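Local coordinates for putative DNA binding protein (Bacteroides thetaiotaomicron VPI-5482, PDB 3HTN) that binds metal ions through histidines of a trimeric PCC (DUF296) fold and may also bind DNA, at residues A[94-98]-A[109-113]; A[22-28]-A[114-119]; A[71-75]-A[100-104]; A[41-47]-A[124-130]. The contacts are given in a common frame with arbitrary orientation. Numbering follows the deposited sequence.

Contact 1: A[94-98]-A[109-113]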
loop_
_atom_site.group_PDB
_atom_site.type_symbol
_atom_site.label_atom_id
_atom_site.label_comp_id
_atom_site.label_asym_id
_atom_site.label_seq_id
_atom_site.Cartn_x
_atom_site.Cartn_y
_atom_site.Cartn_z
ATOM N N LEU A 94 16.399 -2.835 5.411
ATOM C CA LEU A 94 15.023 -2.450 5.192
ATOM C C LEU A 94 14.969 -1.248 4.265
ATOM O O LEU A 94 15.735 -0.321 4.417
ATOM C CB LEU A 94 14.352 -2.062 6.499
ATOM C CG LEU A 94 14.265 -3.144 7.550
ATOM C CD1 LEU A 94 13.417 -2.643 8.725
ATOM C CD2 LEU A 94 13.693 -4.389 6.948
ATOM N N HIS A 95 14.062 -1.277 3.287
ATOM C CA HIS A 95 13.778 -0.150 2.429
ATOM C C HIS A 95 12.293 0.121 2.576
ATOM O O HIS A 95 11.489 -0.658 2.106
ATOM C CB HIS A 95 14.173 -0.465 0.990
ATOM C CG HIS A 95 14.064 0.694 0.061
ATOM N ND1 HIS A 95 13.977 0.535 -1.301
ATOM C CD2 HIS A 95 13.955 2.028 0.298
ATOM C CE1 HIS A 95 13.860 1.729 -1.868
ATOM N NE2 HIS A 95 13.867 2.653 -0.920
ATOM N N LEU A 96 11.974 1.206 3.273
ATOM C CA LEU A 96 10.619 1.522 3.674
ATOM C C LEU A 96 10.258 2.909 3.218
ATOM O O LEU A 96 11.018 3.848 3.416
ATOM C CB LEU A 96 10.506 1.470 5.212
ATOM C CG LEU A 96 10.979 0.192 5.910
ATOM C CD1 LEU A 96 10.830 0.321 7.431
ATOM C CD2 LEU A 96 10.231 -1.030 5.354
ATOM N N HIS A 97 9.102 3.031 2.583
ATOM C CA HIS A 97 8.506 4.303 2.281
ATOM C C HIS A 97 7.201 4.444 3.064
ATOM O O HIS A 97 6.676 3.473 3.617
ATOM C CB HIS A 97 8.254 4.433 0.778
ATOM C CG HIS A 97 9.487 4.636 -0.045
ATOM N ND1 HIS A 97 9.437 5.113 -1.335
ATOM C CD2 HIS A 97 10.800 4.474 0.247
ATOM C CE1 HIS A 97 10.676 5.205 -1.805
ATOM N NE2 HIS A 97 11.520 4.886 -0.842
ATOM N N ILE A 98 6.672 5.652 3.136
ATOM C CA ILE A 98 5.541 5.894 3.986
ATOM C C ILE A 98 4.726 7.047 3.457
ATOM O O ILE A 98 5.257 7.944 2.797
ATOM C CB ILE A 98 6.040 6.180 5.433
ATOM C CG1 ILE A 98 4.964 6.022 6.512
ATOM C CG2 ILE A 98 6.743 7.584 5.549
ATOM C CD1 ILE A 98 5.497 6.132 7.931
ATOM N N ALA A 109 4.616 12.255 2.114
ATOM C CA ALA A 109 5.057 10.981 1.583
ATOM C C ALA A 109 6.529 11.016 1.265
ATOM O O ALA A 109 7.065 12.043 0.825
ATOM C CB ALA A 109 4.281 10.639 0.309
ATOM N N GLY A 110 7.172 9.863 1.435
ATOM C CA GLY A 110 8.553 9.736 1.079
ATOM C C GLY A 110 9.258 8.532 1.630
ATOM O O GLY A 110 8.645 7.622 2.142
ATOM N N HIS A 111 10.585 8.565 1.535
ATOM C CA HIS A 111 11.457 7.510 2.032
ATOM C C HIS A 111 11.611 7.672 3.531
ATOM O O HIS A 111 12.033 8.708 4.005
ATOM C CB HIS A 111 12.795 7.598 1.324
ATOM C CG HIS A 111 13.900 6.797 1.935
ATOM N ND1 HIS A 111 13.724 5.581 2.559
ATOM C CD2 HIS A 111 15.233 7.017 1.915
ATOM C CE1 HIS A 111 14.909 5.110 2.924
ATOM N NE2 HIS A 111 15.832 5.974 2.560
ATOM N N LEU A 112 11.220 6.635 4.266
ATOM C CA LEU A 112 11.211 6.651 5.709
ATOM C C LEU A 112 12.557 6.343 6.328
ATOM O O LEU A 112 13.152 5.300 6.037
ATOM C CB LEU A 112 10.216 5.598 6.213
ATOM C CG LEU A 112 10.122 5.384 7.712
ATOM C CD1 LEU A 112 9.606 6.651 8.446
ATOM C CD2 LEU A 112 9.243 4.162 7.999
ATOM N N LEU A 113 13.034 7.232 7.195
ATOM C CA LEU A 113 14.217 6.958 8.030
ATOM C C LEU A 113 13.872 6.525 9.439
ATOM O O LEU A 113 14.515 5.637 9.992
ATOM C CB LEU A 113 15.129 8.184 8.127
ATOM C CG LEU A 113 15.765 8.667 6.817
ATOM C CD1 LEU A 113 16.775 9.761 7.147
ATOM C CD2 LEU A 113 16.431 7.500 6.041
HETATM O O HOH W 1 13.835 2.938 4.694
#

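Contact 2: A[22-28]-A[114-119]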
loop_
_atom_site.group_PDB
_atom_site.type_symbol
_atom_site.label_atom_id
_atom_site.label_comp_id
_atom_site.label_asym_id
_atom_site.label_seq_id
_atom_site.Cartn_x
_atom_site.Cartn_y
_atom_site.Cartn_z
ATOM N N ILE A 22 3.923 -3.044 17.270
ATOM C CA ILE A 22 5.060 -2.351 17.851
ATOM C C ILE A 22 4.597 -1.659 19.132
ATOM O O ILE A 22 3.440 -1.218 19.235
ATOM C CB ILE A 22 5.673 -1.368 16.811
ATOM C CG1 ILE A 22 6.183 -2.157 15.584
ATOM C CG2 ILE A 22 6.782 -0.557 17.452
ATOM C CD1 ILE A 22 6.916 -1.376 14.567
ATOM N N ASN A 23 5.478 -1.624 20.144
ATOM C CA ASN A 23 5.170 -0.981 21.411
ATOM C C ASN A 23 4.996 0.509 21.210
ATOM O O ASN A 23 5.651 1.115 20.362
ATOM C CB ASN A 23 6.287 -1.203 22.453
ATOM C CG ASN A 23 6.405 -2.639 22.911
ATOM O OD1 ASN A 23 5.616 -3.490 22.538
ATOM N ND2 ASN A 23 7.444 -2.918 23.703
ATOM N N ASN A 24 4.154 1.127 22.016
ATOM C CA ASN A 24 3.966 2.548 21.919
ATOM C C ASN A 24 5.268 3.265 22.289
ATOM O O ASN A 24 6.130 2.723 23.011
ATOM C CB ASN A 24 2.853 2.991 22.855
ATOM C CG ASN A 24 2.245 4.320 22.465
ATOM O OD1 ASN A 24 2.562 4.877 21.413
ATOM N ND2 ASN A 24 1.368 4.849 23.326
ATOM N N HIS A 25 5.427 4.479 21.779
ATOM C CA HIS A 25 6.585 5.326 22.071
ATOM C C HIS A 25 7.912 4.729 21.631
ATOM O O HIS A 25 8.967 5.066 22.176
ATOM C CB HIS A 25 6.652 5.665 23.571
ATOM C CG HIS A 25 5.358 6.139 24.128
ATOM N ND1 HIS A 25 4.693 7.228 23.616
ATOM C CD2 HIS A 25 4.609 5.682 25.154
ATOM C CE1 HIS A 25 3.590 7.431 24.311
ATOM N NE2 HIS A 25 3.507 6.494 25.238
ATOM N N THR A 26 7.865 3.861 20.631
ATOM C CA THR A 26 9.022 3.157 20.135
ATOM C C THR A 26 9.294 3.594 18.710
ATOM O O THR A 26 8.346 3.866 17.967
ATOM C CB THR A 26 8.720 1.661 20.189
ATOM O OG1 THR A 26 8.415 1.317 21.555
ATOM C CG2 THR A 26 9.876 0.819 19.726
ATOM N N GLU A 27 10.569 3.675 18.336
ATOM C CA GLU A 27 10.961 4.044 16.989
ATOM C C GLU A 27 10.733 2.813 16.102
ATOM O O GLU A 27 11.345 1.753 16.301
ATOM C CB GLU A 27 12.399 4.583 16.947
ATOM C CG GLU A 27 12.653 5.429 15.708
ATOM C CD GLU A 27 12.853 4.594 14.491
ATOM O OE1 GLU A 27 13.853 3.850 14.468
ATOM O OE2 GLU A 27 12.005 4.661 13.602
ATOM N N ILE A 28 9.858 2.991 15.121
ATOM C CA ILE A 28 9.321 1.872 14.324
ATOM C C ILE A 28 10.348 1.170 13.433
ATOM O O ILE A 28 10.314 -0.059 13.264
ATOM C CB ILE A 28 8.122 2.376 13.498
ATOM C CG1 ILE A 28 6.966 2.734 14.436
ATOM C CG2 ILE A 28 7.660 1.345 12.454
ATOM C CD1 ILE A 28 5.835 3.515 13.768
ATOM N N SER A 114 12.868 7.164 10.018
ATOM C CA SER A 114 12.450 6.847 11.369
ATOM C C SER A 114 11.090 7.425 11.662
ATOM O O SER A 114 10.629 8.338 10.984
ATOM C CB SER A 114 13.446 7.415 12.371
ATOM O OG SER A 114 13.487 8.828 12.318
ATOM N N ALA A 115 10.440 6.863 12.670
ATOM C CA ALA A 115 9.150 7.352 13.122
ATOM C C ALA A 115 8.920 6.832 14.527
ATOM O O ALA A 115 9.132 5.657 14.764
ATOM C CB ALA A 115 8.028 6.916 12.215
ATOM N N ILE A 116 8.465 7.692 15.429
ATOM C CA ILE A 116 8.191 7.306 16.815
ATOM C C ILE A 116 6.694 7.113 16.994
ATOM O O ILE A 116 5.920 8.062 16.842
ATOM C CB ILE A 116 8.701 8.362 17.816
ATOM C CG1 ILE A 116 10.218 8.560 17.647
ATOM C CG2 ILE A 116 8.352 7.945 19.261
ATOM C CD1 ILE A 116 10.797 9.727 18.494
ATOM N N GLN A 117 6.293 5.887 17.321
ATOM C CA GLN A 117 4.901 5.581 17.534
ATOM C C GLN A 117 4.280 6.376 18.674
ATOM O O GLN A 117 4.898 6.607 19.706
ATOM C CB GLN A 117 4.762 4.090 17.769
ATOM C CG GLN A 117 3.340 3.563 17.857
ATOM C CD GLN A 117 3.309 2.097 17.793
ATOM O OE1 GLN A 117 4.002 1.497 16.974
ATOM N NE2 GLN A 117 2.499 1.491 18.633
ATOM N N ASN A 118 3.044 6.784 18.454
ATOM C CA ASN A 118 2.228 7.447 19.465
ATOM C C ASN A 118 0.782 7.028 19.214
ATOM O O ASN A 118 -0.017 7.751 18.610
ATOM C CB ASN A 118 2.413 8.961 19.429
ATOM C CG ASN A 118 1.892 9.609 20.680
ATOM O OD1 ASN A 118 2.046 9.050 21.766
ATOM N ND2 ASN A 118 1.242 10.758 20.547
ATOM N N GLY A 119 0.465 5.827 19.693
ATOM C CA GLY A 119 -0.810 5.158 19.427
ATOM C C GLY A 119 -0.480 3.712 19.093
ATOM O O GLY A 119 0.345 3.090 19.775
HETATM O O HOH W 2 0.087 7.459 22.858
HETATM O O HOH W 3 5.398 8.643 21.442
#

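Contact 3: A[71-75]-A[100-104]. With SO4 (sulfate ion), chain E.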
loop_
_atom_site.group_PDB
_atom_site.type_symbol
_atom_site.label_atom_id
_atom_site.label_comp_id
_atom_site.label_asym_id
_atom_site.label_seq_id
_atom_site.Cartn_x
_atom_site.Cartn_y
_atom_site.Cartn_z
ATOM N N THR A 71 12.476 16.188 9.651
ATOM C CA THR A 71 11.830 15.636 10.822
ATOM C C THR A 71 10.630 16.481 11.155
ATOM O O THR A 71 10.735 17.673 11.366
ATOM C CB THR A 71 12.776 15.561 12.017
ATOM O OG1 THR A 71 13.858 14.681 11.691
ATOM C CG2 THR A 71 12.046 15.064 13.295
ATOM N N PHE A 72 9.473 15.828 11.189
ATOM C CA PHE A 72 8.216 16.442 11.601
ATOM C C PHE A 72 7.926 16.040 13.017
ATOM O O PHE A 72 8.099 14.884 13.371
ATOM C CB PHE A 72 7.104 15.963 10.671
ATOM C CG PHE A 72 7.337 16.302 9.235
ATOM C CD1 PHE A 72 8.098 15.448 8.422
ATOM C CD2 PHE A 72 6.795 17.448 8.688
ATOM C CE1 PHE A 72 8.345 15.748 7.106
ATOM C CE2 PHE A 72 7.036 17.761 7.340
ATOM C CZ PHE A 72 7.820 16.886 6.566
ATOM N N ARG A 73 7.508 16.997 13.843
ATOM C CA ARG A 73 7.246 16.781 15.250
ATOM C C ARG A 73 5.830 17.214 15.558
ATOM O O ARG A 73 5.565 18.344 15.943
ATOM C CB ARG A 73 8.269 17.561 16.056
ATOM C CG ARG A 73 9.660 16.994 15.816
ATOM C CD ARG A 73 10.655 17.593 16.741
ATOM N NE ARG A 73 10.957 18.965 16.351
ATOM C CZ ARG A 73 11.728 19.788 17.055
ATOM N NH1 ARG A 73 12.332 19.384 18.159
ATOM N NH2 ARG A 73 11.925 21.020 16.638
ATOM N N GLU A 74 4.923 16.278 15.326
ATOM C CA GLU A 74 3.485 16.481 15.416
ATOM C C GLU A 74 2.804 15.127 15.359
ATOM O O GLU A 74 3.429 14.138 14.968
ATOM C CB GLU A 74 3.030 17.349 14.232
ATOM C CG GLU A 74 3.236 16.706 12.880
ATOM C CD GLU A 74 3.022 17.656 11.769
ATOM O OE1 GLU A 74 3.961 18.407 11.466
ATOM O OE2 GLU A 74 1.924 17.677 11.184
ATOM N N GLN A 75 1.521 15.091 15.659
ATOM C CA GLN A 75 0.773 13.856 15.605
ATOM C C GLN A 75 0.415 13.576 14.143
ATOM O O GLN A 75 -0.023 14.478 13.413
ATOM C CB GLN A 75 -0.488 13.925 16.464
ATOM C CG GLN A 75 -1.222 12.639 16.572
ATOM C CD GLN A 75 -0.456 11.554 17.316
ATOM O OE1 GLN A 75 0.482 11.845 18.060
ATOM N NE2 GLN A 75 -0.894 10.312 17.181
ATOM N N VAL A 100 1.783 9.564 5.272
ATOM C CA VAL A 100 1.162 9.979 6.512
ATOM C C VAL A 100 0.140 11.094 6.299
ATOM O O VAL A 100 0.231 11.838 5.338
ATOM C CB VAL A 100 2.196 10.431 7.570
ATOM C CG1 VAL A 100 3.209 9.300 7.841
ATOM C CG2 VAL A 100 2.883 11.737 7.141
ATOM N N GLY A 101 -0.848 11.156 7.197
ATOM C CA GLY A 101 -1.808 12.246 7.298
ATOM C C GLY A 101 -1.520 13.121 8.478
ATOM O O GLY A 101 -1.242 12.639 9.582
ATOM N N ARG A 102 -1.617 14.419 8.253
ATOM C CA ARG A 102 -1.460 15.413 9.319
ATOM C C ARG A 102 -2.819 15.721 9.912
ATOM O O ARG A 102 -3.837 15.183 9.472
ATOM C CB ARG A 102 -0.789 16.672 8.772
ATOM C CG ARG A 102 0.479 16.356 8.008
ATOM C CD ARG A 102 1.104 17.636 7.409
ATOM N NE ARG A 102 2.033 18.295 8.332
ATOM C CZ ARG A 102 2.945 19.190 7.977
ATOM N NH1 ARG A 102 3.009 19.643 6.752
ATOM N NH2 ARG A 102 3.783 19.656 8.861
ATOM N N SER A 103 -2.853 16.586 10.922
ATOM C CA SER A 103 -4.107 16.898 11.604
ATOM C C SER A 103 -5.111 17.616 10.708
ATOM O O SER A 103 -6.294 17.641 11.023
ATOM C CB SER A 103 -3.857 17.727 12.864
ATOM O OG SER A 103 -3.352 18.981 12.519
ATOM N N ASP A 104 -4.647 18.190 9.600
ATOM C CA ASP A 104 -5.538 18.820 8.611
ATOM C C ASP A 104 -5.872 17.895 7.447
ATOM O O ASP A 104 -6.438 18.334 6.447
ATOM C CB ASP A 104 -4.946 20.139 8.088
ATOM C CG ASP A 104 -3.682 19.968 7.286
ATOM O OD1 ASP A 104 -3.159 18.838 7.171
ATOM O OD2 ASP A 104 -3.186 20.994 6.763
HETATM S S SO4 E . 6.159 22.031 7.171
HETATM O O1 SO4 E . 6.202 21.426 8.470
HETATM O O2 SO4 E . 5.200 23.142 7.051
HETATM O O3 SO4 E . 5.823 21.019 6.151
HETATM O O4 SO4 E . 7.517 22.572 6.888
HETATM O O HOH W 4 -0.314 16.962 12.405
#

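Contact 4: A[41-47]-A[124-130]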
loop_
_atom_site.group_PDB
_atom_site.type_symbol
_atom_site.label_atom_id
_atom_site.label_comp_id
_atom_site.label_asym_id
_atom_site.label_seq_id
_atom_site.Cartn_x
_atom_site.Cartn_y
_atom_site.Cartn_z
ATOM N N ILE A 41 14.972 -13.105 9.125
ATOM C CA ILE A 41 14.285 -12.917 7.854
ATOM C C ILE A 41 15.293 -12.377 6.846
ATOM O O ILE A 41 15.886 -11.329 7.050
ATOM C CB ILE A 41 13.100 -11.983 7.975
ATOM C CG1 ILE A 41 12.073 -12.583 8.936
ATOM C CG2 ILE A 41 12.481 -11.788 6.617
ATOM C CD1 ILE A 41 10.872 -11.711 9.211
ATOM N N LEU A 42 15.489 -13.129 5.775
ATOM C CA LEU A 42 16.484 -12.790 4.762
ATOM C C LEU A 42 15.944 -11.830 3.715
ATOM O O LEU A 42 16.685 -10.997 3.192
ATOM C CB LEU A 42 16.958 -14.083 4.090
ATOM C CG LEU A 42 17.533 -15.163 5.007
ATOM C CD1 LEU A 42 17.852 -16.396 4.198
ATOM C CD2 LEU A 42 18.762 -14.609 5.707
ATOM N N SER A 43 14.668 -12.007 3.377
ATOM C CA SER A 43 13.966 -11.132 2.459
ATOM C C SER A 43 12.482 -11.262 2.727
ATOM O O SER A 43 12.031 -12.221 3.380
ATOM C CB SER A 43 14.290 -11.441 0.994
ATOM O OG SER A 43 13.729 -12.676 0.594
ATOM N N GLY A 44 11.731 -10.274 2.248
ATOM C CA GLY A 44 10.318 -10.230 2.549
ATOM C C GLY A 44 9.733 -8.870 2.312
ATOM O O GLY A 44 10.347 -8.019 1.696
ATOM N N SER A 45 8.544 -8.655 2.855
ATOM C CA SER A 45 7.846 -7.393 2.702
ATOM C C SER A 45 7.293 -6.950 4.023
ATOM O O SER A 45 7.103 -7.755 4.930
ATOM C CB SER A 45 6.713 -7.551 1.706
ATOM O OG SER A 45 5.738 -8.413 2.242
ATOM N N ILE A 46 7.058 -5.643 4.138
ATOM C CA ILE A 46 6.479 -5.062 5.336
ATOM C C ILE A 46 5.432 -4.072 4.875
ATOM O O ILE A 46 5.685 -3.295 3.967
ATOM C CB ILE A 46 7.544 -4.325 6.201
ATOM C CG1 ILE A 46 8.681 -5.252 6.627
ATOM C CG2 ILE A 46 6.863 -3.649 7.432
ATOM C CD1 ILE A 46 9.807 -4.592 7.445
ATOM N N ASN A 47 4.270 -4.107 5.510
ATOM C CA ASN A 47 3.159 -3.234 5.198
ATOM C C ASN A 47 2.383 -2.988 6.464
ATOM O O ASN A 47 2.172 -3.899 7.238
ATOM C CB ASN A 47 2.241 -3.904 4.214
ATOM C CG ASN A 47 2.862 -4.053 2.872
ATOM O OD1 ASN A 47 2.925 -3.077 2.108
ATOM N ND2 ASN A 47 3.345 -5.270 2.546
ATOM N N VAL A 124 2.308 -6.050 8.960
ATOM C CA VAL A 124 2.362 -7.419 8.473
ATOM C C VAL A 124 3.741 -7.593 7.833
ATOM O O VAL A 124 4.111 -6.829 6.919
ATOM C CB VAL A 124 1.255 -7.730 7.461
ATOM C CG1 VAL A 124 1.362 -9.190 6.990
ATOM C CG2 VAL A 124 -0.131 -7.473 8.092
ATOM N N VAL A 125 4.498 -8.563 8.329
ATOM C CA VAL A 125 5.850 -8.863 7.813
ATOM C C VAL A 125 5.783 -10.227 7.162
ATOM O O VAL A 125 5.456 -11.200 7.851
ATOM C CB VAL A 125 6.896 -8.873 8.904
ATOM C CG1 VAL A 125 8.296 -9.239 8.332
ATOM C CG2 VAL A 125 6.939 -7.547 9.623
ATOM N N GLU A 126 6.008 -10.294 5.854
ATOM C CA GLU A 126 6.052 -11.560 5.145
ATOM C C GLU A 126 7.501 -11.979 5.008
ATOM O O GLU A 126 8.342 -11.176 4.629
ATOM C CB GLU A 126 5.443 -11.476 3.761
ATOM C CG GLU A 126 5.402 -12.841 3.072
ATOM C CD GLU A 126 4.688 -12.837 1.739
ATOM O OE1 GLU A 126 4.064 -11.810 1.387
ATOM O OE2 GLU A 126 4.766 -13.872 1.039
ATOM N N ASP A 127 7.750 -13.248 5.283
ATOM C CA ASP A 127 9.068 -13.857 5.186
ATOM C C ASP A 127 9.113 -14.698 3.908
ATOM O O ASP A 127 8.343 -15.643 3.760
ATOM C CB ASP A 127 9.286 -14.727 6.410
ATOM C CG ASP A 127 10.628 -15.394 6.437
ATOM O OD1 ASP A 127 11.489 -15.182 5.569
ATOM O OD2 ASP A 127 10.814 -16.200 7.383
ATOM N N TYR A 128 9.979 -14.311 2.970
ATOM C CA TYR A 128 10.149 -15.057 1.731
ATOM C C TYR A 128 11.014 -16.302 1.872
ATOM O O TYR A 128 11.008 -17.116 0.969
ATOM C CB TYR A 128 10.752 -14.193 0.634
ATOM C CG TYR A 128 9.951 -12.977 0.227
ATOM C CD1 TYR A 128 8.570 -12.915 0.359
ATOM C CD2 TYR A 128 10.585 -11.898 -0.382
ATOM C CE1 TYR A 128 7.861 -11.791 -0.049
ATOM C CE2 TYR A 128 9.888 -10.795 -0.790
ATOM C CZ TYR A 128 8.535 -10.746 -0.622
ATOM O OH TYR A 128 7.849 -9.645 -1.036
ATOM N N SER A 129 11.761 -16.437 2.966
ATOM C CA SER A 129 12.648 -17.586 3.166
ATOM C C SER A 129 13.669 -17.760 2.042
ATOM O O SER A 129 14.040 -18.888 1.709
ATOM C CB SER A 129 11.828 -18.889 3.353
ATOM O OG SER A 129 10.986 -18.794 4.469
ATOM N N GLU A 130 14.119 -16.658 1.462
ATOM C CA GLU A 130 15.100 -16.679 0.375
ATOM C C GLU A 130 16.017 -15.476 0.517
ATOM O O GLU A 130 15.600 -14.428 0.985
ATOM C CB GLU A 130 14.425 -16.550 -0.982
ATOM C CG GLU A 130 13.471 -17.639 -1.374
ATOM C CD GLU A 130 14.140 -18.890 -1.865
ATOM O OE1 GLU A 130 15.388 -18.969 -1.828
ATOM O OE2 GLU A 130 13.401 -19.799 -2.301
HETATM O O HOH W 5 14.017 -15.583 5.540
HETATM O O HOH W 6 9.592 -7.491 -1.345
HETATM O O HOH W 7 3.753 -7.557 4.226
HETATM O O HOH W 8 5.287 -9.513 -0.618
#

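Contact 1: A[94-98]-A[109-113]
Leu94 opens the segment outside direct reach of 109-113 and packs on Leu32 of helix 28-39. The ring edge of His95 points at the face of His111 in an offset edge-to-face pair, with ring centroids 5.6 Å apart and planes at 84°. Its NE2 binds the nickel ion, while ND1 is hydrogen-bonded to Glu122 of the second subunit. Leu96 O accepts two hydrogen bonds: one from Leu112 N at 2.9 Å and a weak one from His111 ND1 at 3.3 Å. A water links Leu96 N to Leu112 O where the strands have splayed apart. This is the antiparallel hairpin of strands 91-101 and 107-117, and it carries a metal site of this protein. His97 pairs with His111 at a non-hydrogen-bonded position, and His111 CA lies over the His97 ring, 4.0 Å from its centroid. His97 NE2 is the other nickel ligand from this chain, and its ND1 donates to Ile78 O of the second subunit. Ile98 and Gly110 close the register with paired backbone bonds, Ile98 N to Gly110 O and Gly110 N to Ile98 O, both 3.0 Å. Ile98 CG2 packs on Leu112 CB at 4.1 Å, on the sheet face opposite the histidines.

Contact 2: A[22-28]-A[114-119]
The loop between strand 17-22 and helix 28-39 lies along the end of strand 107-117. Three backbone hydrogen bonds join the two. Gln117 N donates to Thr26 O at 3.0 Å, Ile28 N to Ala115 O at 2.8 Å, and His25 N weakly to Gln117 O at 3.0 Å. Residues 23-26 form a type II turn. Side chains and waters add further bonds. Gln117 NE2 gives one bond to Ile22 O and one to Gly119 O, both 2.9 Å, so one amide joins the loop to the chain's corner. Asn24 OD1 accepts from Gly119 N at 2.9 Å, and a water joins Asn24 ND2 to Asn118 OD1. Asn118 ND2 is hydrogen-bonded to Gln75 OE1. A second water donates to Gln117 O and also meets His25 ND1. Glu27 is the N-cap of helix 28-39: its OE2 accepts from Val29 N and also from Ala115 N, the latter at 2.9 Å, and OE1 from Lys30 N. The N-cap carboxylate thus ties the start of the helix to strand 107-117.

Contact 3: A[71-75]-A[100-104]
A surface salt bridge joins the ends of two strands of the large antiparallel sheet, 67-72 and 91-101, just where each runs into a loop. The pairing is bidentate. Arg102 NH2 donates to Glu74 OE1 and Arg102 NE to Glu74 OE2, each at 2.9 Å and nearly straight. The adjoining NH1/NH2 edge of the guanidinium meets a sulfate ion, probably from the crystallisation liquor, with Arg102 NH2 to SO4 O1 at 3.0 Å and Arg102 NH1 to SO4 O3 at 3.2 Å. Lys70 also binds this sulfate. The edge of the Phe72 ring comes up to one face of the guanidinium, with Phe72 CD2 3.7 Å from Arg102 NH2. The nearest CA atoms, of Gln75 and Arg102, are 6.9 Å apart. One water spans the gap, donating to Glu74 OE2 at 2.6 Å and Gln75 O at 2.7 Å and accepting from Ser103 N at 3.0 Å. The two loops are held by charge and water, not direct backbone pairing, and the arginine meets two anions together.

Contact 4: A[41-47]-A[124-130]
Gly44 CA sits squarely over the ring of Tyr128, 3.4 Å from the ring centroid, in a close CH-pi contact. A side chain at this position would clash with Glu126 O, which already lies 3.0 Å from Gly44 CA, so glycine lets the two backbones come together. From here strands 44-47 and 124-127 run antiparallel at 173°. Two hydrogen-bonded pairs alternate with two non-hydrogen-bonded ones. Ser45 N to Glu126 O (3.1 Å) and Glu126 N to Ser45 O (2.9 Å) make one pair; Asn47 N to Val124 O (3.1 Å) and Val124 N to Asn47 O (2.8 Å) make the other. Beyond the regular strands, Tyr128 N still donates to Ser43 O at 3.0 Å, and Ser43 OG to Glu130 O at 2.6 Å. Asp127 OD1 forms an Asx turn with Ser129 N at 2.9 Å and accepts from a water that also binds Leu42 N. Another water joins Ser45 OG, Asn47 ND2 and Val124 O. Ile41, Ile46 and Val125 make the apolar side, with Ile41 CD1 3.7 Å from Val125 CG1. On the other face, Glu126 makes a salt bridge with Lys17 of the second subunit. The pair lies inside the large sheet, between strand 17-22 beside 124-127 and strand 76-88 beside 44-47, while helix 28-39 covers Ile41 and Ile46 through Phe35 and Leu32.

Overall arrangement
All four contacts belong to the PCC domain and reach its large antiparallel sheet. The first segments come along the chain as 22-28, 41-47, 71-75 and 94-98; the second as 100-104, 109-113, 114-119 and 124-130. Contacts 1 and 2 share strand 107-117, and contacts 1 and 3 share strand 91-101; in each case the centres are about 15 Å apart. Contact 4 meets contact 1 where Ile46 packs on Leu94 and Leu96. Contact 3 meets contact 2 through Gln75 and Asn118. Contacts 3 and 4 lie on opposite sides of the chain's centre, their centres about 28 Å apart. The metal-binding hairpin itself touches the second subunit, as contact 4 does; contacts 2 and 3 touch the third.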